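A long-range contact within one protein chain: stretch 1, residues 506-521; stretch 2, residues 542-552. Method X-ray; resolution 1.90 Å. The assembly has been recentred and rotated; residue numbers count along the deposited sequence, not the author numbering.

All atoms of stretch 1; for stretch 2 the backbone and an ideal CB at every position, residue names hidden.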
# COMPACT_ATOMS: atom_id res chain seq x y z
N LEU A 506 26.87 -7.48 -15.80
CA LEU A 506 25.44 -7.72 -16.04
C LEU A 506 25.17 -8.05 -17.50
O LEU A 506 24.43 -8.98 -17.81
CB LEU A 506 24.61 -6.52 -15.62
CG LEU A 506 23.15 -6.79 -15.98
CD1 LEU A 506 22.56 -7.86 -15.05
CD2 LEU A 506 22.35 -5.54 -15.99
N PHE A 507 25.74 -7.27 -18.42
CA PHE A 507 25.53 -7.56 -19.83
C PHE A 507 25.99 -8.96 -20.16
O PHE A 507 25.29 -9.70 -20.87
CB PHE A 507 26.24 -6.53 -20.72
CG PHE A 507 26.13 -6.85 -22.19
CD1 PHE A 507 27.01 -7.75 -22.79
CD2 PHE A 507 25.12 -6.30 -22.96
CE1 PHE A 507 26.90 -8.08 -24.14
CE2 PHE A 507 25.00 -6.62 -24.31
CZ PHE A 507 25.89 -7.52 -24.90
N LEU A 508 27.17 -9.35 -19.66
CA LEU A 508 27.73 -10.65 -20.02
C LEU A 508 26.94 -11.80 -19.40
O LEU A 508 26.70 -12.82 -20.06
CB LEU A 508 29.20 -10.72 -19.62
CG LEU A 508 30.11 -9.84 -20.49
CD1 LEU A 508 31.49 -9.76 -19.88
CD2 LEU A 508 30.15 -10.38 -21.91
N ARG A 509 26.53 -11.67 -18.13
CA ARG A 509 25.68 -12.69 -17.52
C ARG A 509 24.35 -12.81 -18.26
O ARG A 509 23.81 -13.91 -18.39
CB ARG A 509 25.41 -12.37 -16.04
CG ARG A 509 26.57 -12.68 -15.09
CD ARG A 509 26.93 -14.18 -15.12
NE ARG A 509 27.93 -14.45 -14.08
CZ ARG A 509 28.67 -15.55 -14.00
NH1 ARG A 509 28.56 -16.52 -14.90
NH2 ARG A 509 29.54 -15.67 -13.00
N TRP A 510 23.79 -11.68 -18.72
CA TRP A 510 22.54 -11.75 -19.48
C TRP A 510 22.75 -12.43 -20.83
O TRP A 510 21.91 -13.23 -21.27
CB TRP A 510 21.97 -10.35 -19.68
CG TRP A 510 20.44 -10.25 -19.61
CD1 TRP A 510 19.52 -10.89 -20.40
CD2 TRP A 510 19.68 -9.39 -18.74
NE1 TRP A 510 18.24 -10.51 -20.04
CE2 TRP A 510 18.31 -9.58 -19.04
CE3 TRP A 510 20.03 -8.49 -17.71
CZ2 TRP A 510 17.30 -8.92 -18.35
CZ3 TRP A 510 19.02 -7.83 -17.03
CH2 TRP A 510 17.66 -8.05 -17.35
N ALA A 511 23.86 -12.13 -21.51
CA ALA A 511 24.10 -12.73 -22.82
C ALA A 511 24.30 -14.24 -22.73
O ALA A 511 23.89 -14.99 -23.63
CB ALA A 511 25.29 -12.04 -23.49
N GLU A 512 24.94 -14.72 -21.65
CA GLU A 512 25.21 -16.15 -21.53
C GLU A 512 23.96 -16.95 -21.18
O GLU A 512 23.94 -18.18 -21.36
CB GLU A 512 26.33 -16.41 -20.51
CG GLU A 512 25.90 -16.41 -19.04
CD GLU A 512 27.09 -16.47 -18.07
OE1 GLU A 512 28.13 -15.83 -18.36
OE2 GLU A 512 26.98 -17.14 -17.03
N MET A 513 22.91 -16.28 -20.69
CA MET A 513 21.59 -16.90 -20.60
C MET A 513 20.89 -16.86 -21.95
O MET A 513 20.31 -17.87 -22.39
CB MET A 513 20.73 -16.19 -19.55
CG MET A 513 19.24 -16.50 -19.67
SD MET A 513 18.21 -15.81 -18.35
CE MET A 513 18.18 -14.08 -18.83
N ALA A 514 20.96 -15.70 -22.62
CA ALA A 514 20.23 -15.49 -23.86
C ALA A 514 20.65 -16.46 -24.96
O ALA A 514 19.83 -16.78 -25.84
CB ALA A 514 20.42 -14.05 -24.34
N MET A 515 21.90 -16.94 -24.94
CA MET A 515 22.29 -17.90 -25.98
C MET A 515 21.57 -19.23 -25.84
O MET A 515 21.59 -20.01 -26.78
CB MET A 515 23.81 -18.11 -25.99
CG MET A 515 24.39 -18.73 -24.73
SD MET A 515 26.20 -18.76 -24.84
CE MET A 515 26.64 -19.67 -23.36
N PHE A 516 20.93 -19.50 -24.70
CA PHE A 516 20.05 -20.65 -24.55
C PHE A 516 18.58 -20.24 -24.62
O PHE A 516 17.77 -20.70 -23.82
CB PHE A 516 20.34 -21.39 -23.24
CG PHE A 516 21.74 -21.93 -23.14
CD1 PHE A 516 22.09 -23.11 -23.78
CD2 PHE A 516 22.69 -21.26 -22.38
CE1 PHE A 516 23.38 -23.61 -23.68
CE2 PHE A 516 23.99 -21.75 -22.28
CZ PHE A 516 24.33 -22.93 -22.94
N THR A 517 18.23 -19.34 -25.54
CA THR A 517 16.86 -18.94 -25.82
C THR A 517 16.73 -18.86 -27.34
O THR A 517 17.75 -18.94 -28.04
CB THR A 517 16.52 -17.58 -25.17
OG1 THR A 517 17.20 -16.53 -25.86
CG2 THR A 517 16.89 -17.55 -23.67
N PRO A 518 15.52 -18.72 -27.90
CA PRO A 518 15.39 -18.72 -29.37
C PRO A 518 16.01 -17.53 -30.11
O PRO A 518 16.22 -17.65 -31.32
CB PRO A 518 13.87 -18.75 -29.59
CG PRO A 518 13.31 -19.30 -28.33
CD PRO A 518 14.21 -18.78 -27.24
N PHE A 519 16.31 -16.41 -29.44
CA PHE A 519 16.47 -15.14 -30.15
C PHE A 519 17.35 -14.21 -29.31
O PHE A 519 16.92 -13.79 -28.23
CB PHE A 519 15.08 -14.55 -30.38
CG PHE A 519 15.01 -13.37 -31.33
CD1 PHE A 519 14.96 -13.56 -32.71
CD2 PHE A 519 14.87 -12.07 -30.84
CE1 PHE A 519 14.84 -12.47 -33.58
CE2 PHE A 519 14.75 -10.98 -31.69
CZ PHE A 519 14.73 -11.18 -33.07
N MET A 520 18.56 -13.90 -29.79
CA MET A 520 19.53 -13.06 -29.08
C MET A 520 19.47 -11.62 -29.58
O MET A 520 19.82 -11.34 -30.74
CB MET A 520 20.96 -13.59 -29.27
CG MET A 520 21.28 -14.88 -28.54
SD MET A 520 23.04 -15.27 -28.58
CE MET A 520 23.69 -14.20 -27.26
N ARG A 521 19.07 -10.69 -28.70
CA ARG A 521 18.92 -9.29 -29.07
C ARG A 521 19.44 -8.37 -27.97
O ARG A 521 19.09 -8.55 -26.79
CB ARG A 521 17.45 -8.96 -29.39
CG ARG A 521 17.22 -7.51 -29.84
CD ARG A 521 15.72 -7.25 -30.10
NE ARG A 521 14.87 -7.66 -28.97
CZ ARG A 521 14.78 -6.98 -27.83
NH1 ARG A 521 15.49 -5.87 -27.67
NH2 ARG A 521 13.98 -7.40 -26.86
N UNK A 542 34.96 -9.57 -27.60
CA UNK A 542 35.57 -10.88 -27.80
C UNK A 542 34.77 -11.97 -27.11
O UNK A 542 34.56 -13.05 -27.68
CB UNK A 542 37.01 -10.88 -27.29
N UNK A 543 34.30 -11.70 -25.88
CA UNK A 543 33.46 -12.65 -25.17
C UNK A 543 32.13 -12.87 -25.87
O UNK A 543 31.65 -14.00 -25.98
CB UNK A 543 33.22 -12.17 -23.74
N UNK A 544 31.50 -11.79 -26.33
CA UNK A 544 30.20 -11.90 -26.99
C UNK A 544 30.32 -12.72 -28.28
O UNK A 544 29.42 -13.50 -28.61
CB UNK A 544 29.64 -10.51 -27.29
N UNK A 545 31.42 -12.55 -29.01
CA UNK A 545 31.66 -13.38 -30.19
C UNK A 545 31.56 -14.86 -29.86
O UNK A 545 30.93 -15.63 -30.60
CB UNK A 545 33.03 -13.07 -30.79
N UNK A 546 32.17 -15.28 -28.76
CA UNK A 546 32.06 -16.67 -28.33
C UNK A 546 30.62 -17.05 -27.99
O UNK A 546 30.12 -18.09 -28.45
CB UNK A 546 32.96 -16.92 -27.12
N UNK A 547 29.93 -16.21 -27.20
CA UNK A 547 28.57 -16.54 -26.80
C UNK A 547 27.65 -16.65 -28.00
O UNK A 547 26.82 -17.56 -28.08
CB UNK A 547 28.03 -15.49 -25.82
N UNK A 548 27.78 -15.73 -28.96
CA UNK A 548 26.93 -15.77 -30.13
C UNK A 548 27.28 -16.97 -31.00
O UNK A 548 26.39 -17.62 -31.57
CB UNK A 548 27.06 -14.47 -30.93
N UNK A 549 28.57 -17.30 -31.10
CA UNK A 549 28.96 -18.50 -31.83
C UNK A 549 28.32 -19.74 -31.21
O UNK A 549 27.78 -20.58 -31.93
CB UNK A 549 30.48 -18.64 -31.85
N UNK A 550 28.33 -19.85 -29.88
CA UNK A 550 27.65 -20.95 -29.21
C UNK A 550 26.18 -21.00 -29.63
O UNK A 550 25.64 -22.07 -29.92
CB UNK A 550 27.77 -20.81 -27.69
N UNK A 551 25.51 -19.84 -29.65
CA UNK A 551 24.12 -19.80 -30.09
C UNK A 551 23.96 -20.38 -31.49
O UNK A 551 23.06 -21.19 -31.73
CB UNK A 551 23.60 -18.36 -30.06
N UNK A 552 24.84 -20.01 -32.42
CA UNK A 552 24.73 -20.58 -33.76
C UNK A 552 25.02 -22.07 -33.77
O UNK A 552 24.40 -22.82 -34.53
CB UNK A 552 25.68 -19.86 -34.72

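The backbone of 542-552 is helical throughout, running nearly parallel to helix 506-514 at 13°, with the axes 9.4 Å apart at closest approach.

Position 542 has nothing of stretch 1 near its ideal CB, so the contact sets no demand; the residue is Glu542. At 543 the CB points toward stretch 1, 4.0 Å from Leu508 CD2. A medium apolar residue would fit, as would a long chain with an aliphatic stem. Arg543 takes the second course: its CD lies 3.6 Å from Leu508 CD1.

Position 544 looks sideways, its ideal CB 4.8 Å from Phe507 CE1. A branched or long apolar chain could reach back. Leu544 does, with CD2 4.0 Å from Phe507 CZ, at the ring edge, and CD1 4.1 Å from Ala511 CB. Positions 545 and 546 have no stretch 1 atom near their ideal CB atoms and are left free by this contact; they hold Ala545 and Arg546.

At 547 the CB points toward stretch 1, 3.9 Å from Met515 SD and 4.7 Å from Ala511 O, with the small side chain of Ala511 leaving room nearby. Leucine, isoleucine or methionine would all be plausible. Leu547 sets CD1 3.7 Å from Ala511 CB and CD2 3.8 Å from Met515 SD, so its two branches divide between these neighbours.

Position 548 points away, yet Met520 SD lies 4.7 Å from its ideal CB; a small or beta-branched apolar residue would serve. Val548 brings CG2 to 4.0 Å from Met520 CE. Position 549 points away and meets nothing of stretch 1; it is Asp549, whose carboxylate is hydrogen-bonded elsewhere in the structure.

The CB of 550 points toward stretch 1, 3.8 Å from Met515 SD, favouring a compact apolar chain. Val550 answers with CG1 3.8 Å from Met515 SD.

Position 551 is the most demanding. Its ideal CB is tight against Met520 SD, at 3.5 Å, and 4.1 Å from Met515 CB, while beyond it the carbonyls of Met515, Thr517 and Pro518 offer acceptors. A flat chain with a distant donor suits best, though a shorter apolar one could fill the near part. Tyr551 extends its ring so that these three carbonyl oxygens lie at its edge, and Tyr551 OH donates a hydrogen bond to Pro518 O at 2.8 Å. Met520 CG covers one face, 4.1 Å from the centroid of the Tyr551 ring, a CH-pi contact. A water accepts from Met520 N and donates a weak bond to Tyr551 OH.

Position 552 is out of reach: Thr552 turns its OG1 back to Asp549 O, 2.6 Å away.

Stretch 2 (542-552) ERLARLVDVYT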
# COMPACT_ATOMS: atom_id res chain seq x y z
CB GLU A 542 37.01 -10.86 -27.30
CG GLU A 542 37.91 -9.89 -28.07
CD GLU A 542 39.19 -9.54 -27.30
OE1 GLU A 542 39.56 -10.30 -26.37
OE2 GLU A 542 39.81 -8.49 -27.61
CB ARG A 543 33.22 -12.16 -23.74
CG ARG A 543 34.41 -12.32 -22.80
CD ARG A 543 34.12 -11.58 -21.50
NE ARG A 543 35.18 -11.77 -20.50
CZ ARG A 543 35.23 -12.81 -19.68
NH1 ARG A 543 34.30 -13.75 -19.75
NH2 ARG A 543 36.22 -12.91 -18.80
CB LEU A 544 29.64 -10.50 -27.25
CG LEU A 544 28.25 -10.40 -27.87
CD1 LEU A 544 27.25 -11.13 -26.99
CD2 LEU A 544 27.88 -8.94 -28.02
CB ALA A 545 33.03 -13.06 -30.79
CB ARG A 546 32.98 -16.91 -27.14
CG ARG A 546 32.67 -18.18 -26.34
CD ARG A 546 33.71 -18.37 -25.25
NE ARG A 546 33.45 -19.53 -24.41
CZ ARG A 546 32.55 -19.57 -23.44
NH1 ARG A 546 31.80 -18.51 -23.16
NH2 ARG A 546 32.42 -20.69 -22.73
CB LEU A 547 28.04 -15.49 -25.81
CG LEU A 547 28.87 -15.26 -24.53
CD1 LEU A 547 28.29 -14.14 -23.67
CD2 LEU A 547 29.03 -16.53 -23.70
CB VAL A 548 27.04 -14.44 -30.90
CG1 VAL A 548 26.41 -14.53 -32.27
CG2 VAL A 548 26.40 -13.30 -30.07
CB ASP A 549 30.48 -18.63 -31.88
CG ASP A 549 30.96 -19.71 -32.86
OD1 ASP A 549 30.20 -20.08 -33.78
OD2 ASP A 549 32.11 -20.18 -32.71
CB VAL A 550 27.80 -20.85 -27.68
CG1 VAL A 550 26.88 -21.83 -26.99
CG2 VAL A 550 29.25 -21.11 -27.28
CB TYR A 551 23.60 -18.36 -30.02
CG TYR A 551 22.27 -18.11 -30.70
CD1 TYR A 551 21.06 -18.44 -30.07
CD2 TYR A 551 22.21 -17.52 -31.95
CE1 TYR A 551 19.85 -18.19 -30.69
CE2 TYR A 551 21.01 -17.26 -32.57
CZ TYR A 551 19.83 -17.60 -31.95
OH TYR A 551 18.65 -17.34 -32.58
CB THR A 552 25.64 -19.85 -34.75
OG1 THR A 552 27.01 -20.05 -34.39
CG2 THR A 552 25.30 -18.36 -34.78
O HOH W 1 19.09 -14.32 -32.63
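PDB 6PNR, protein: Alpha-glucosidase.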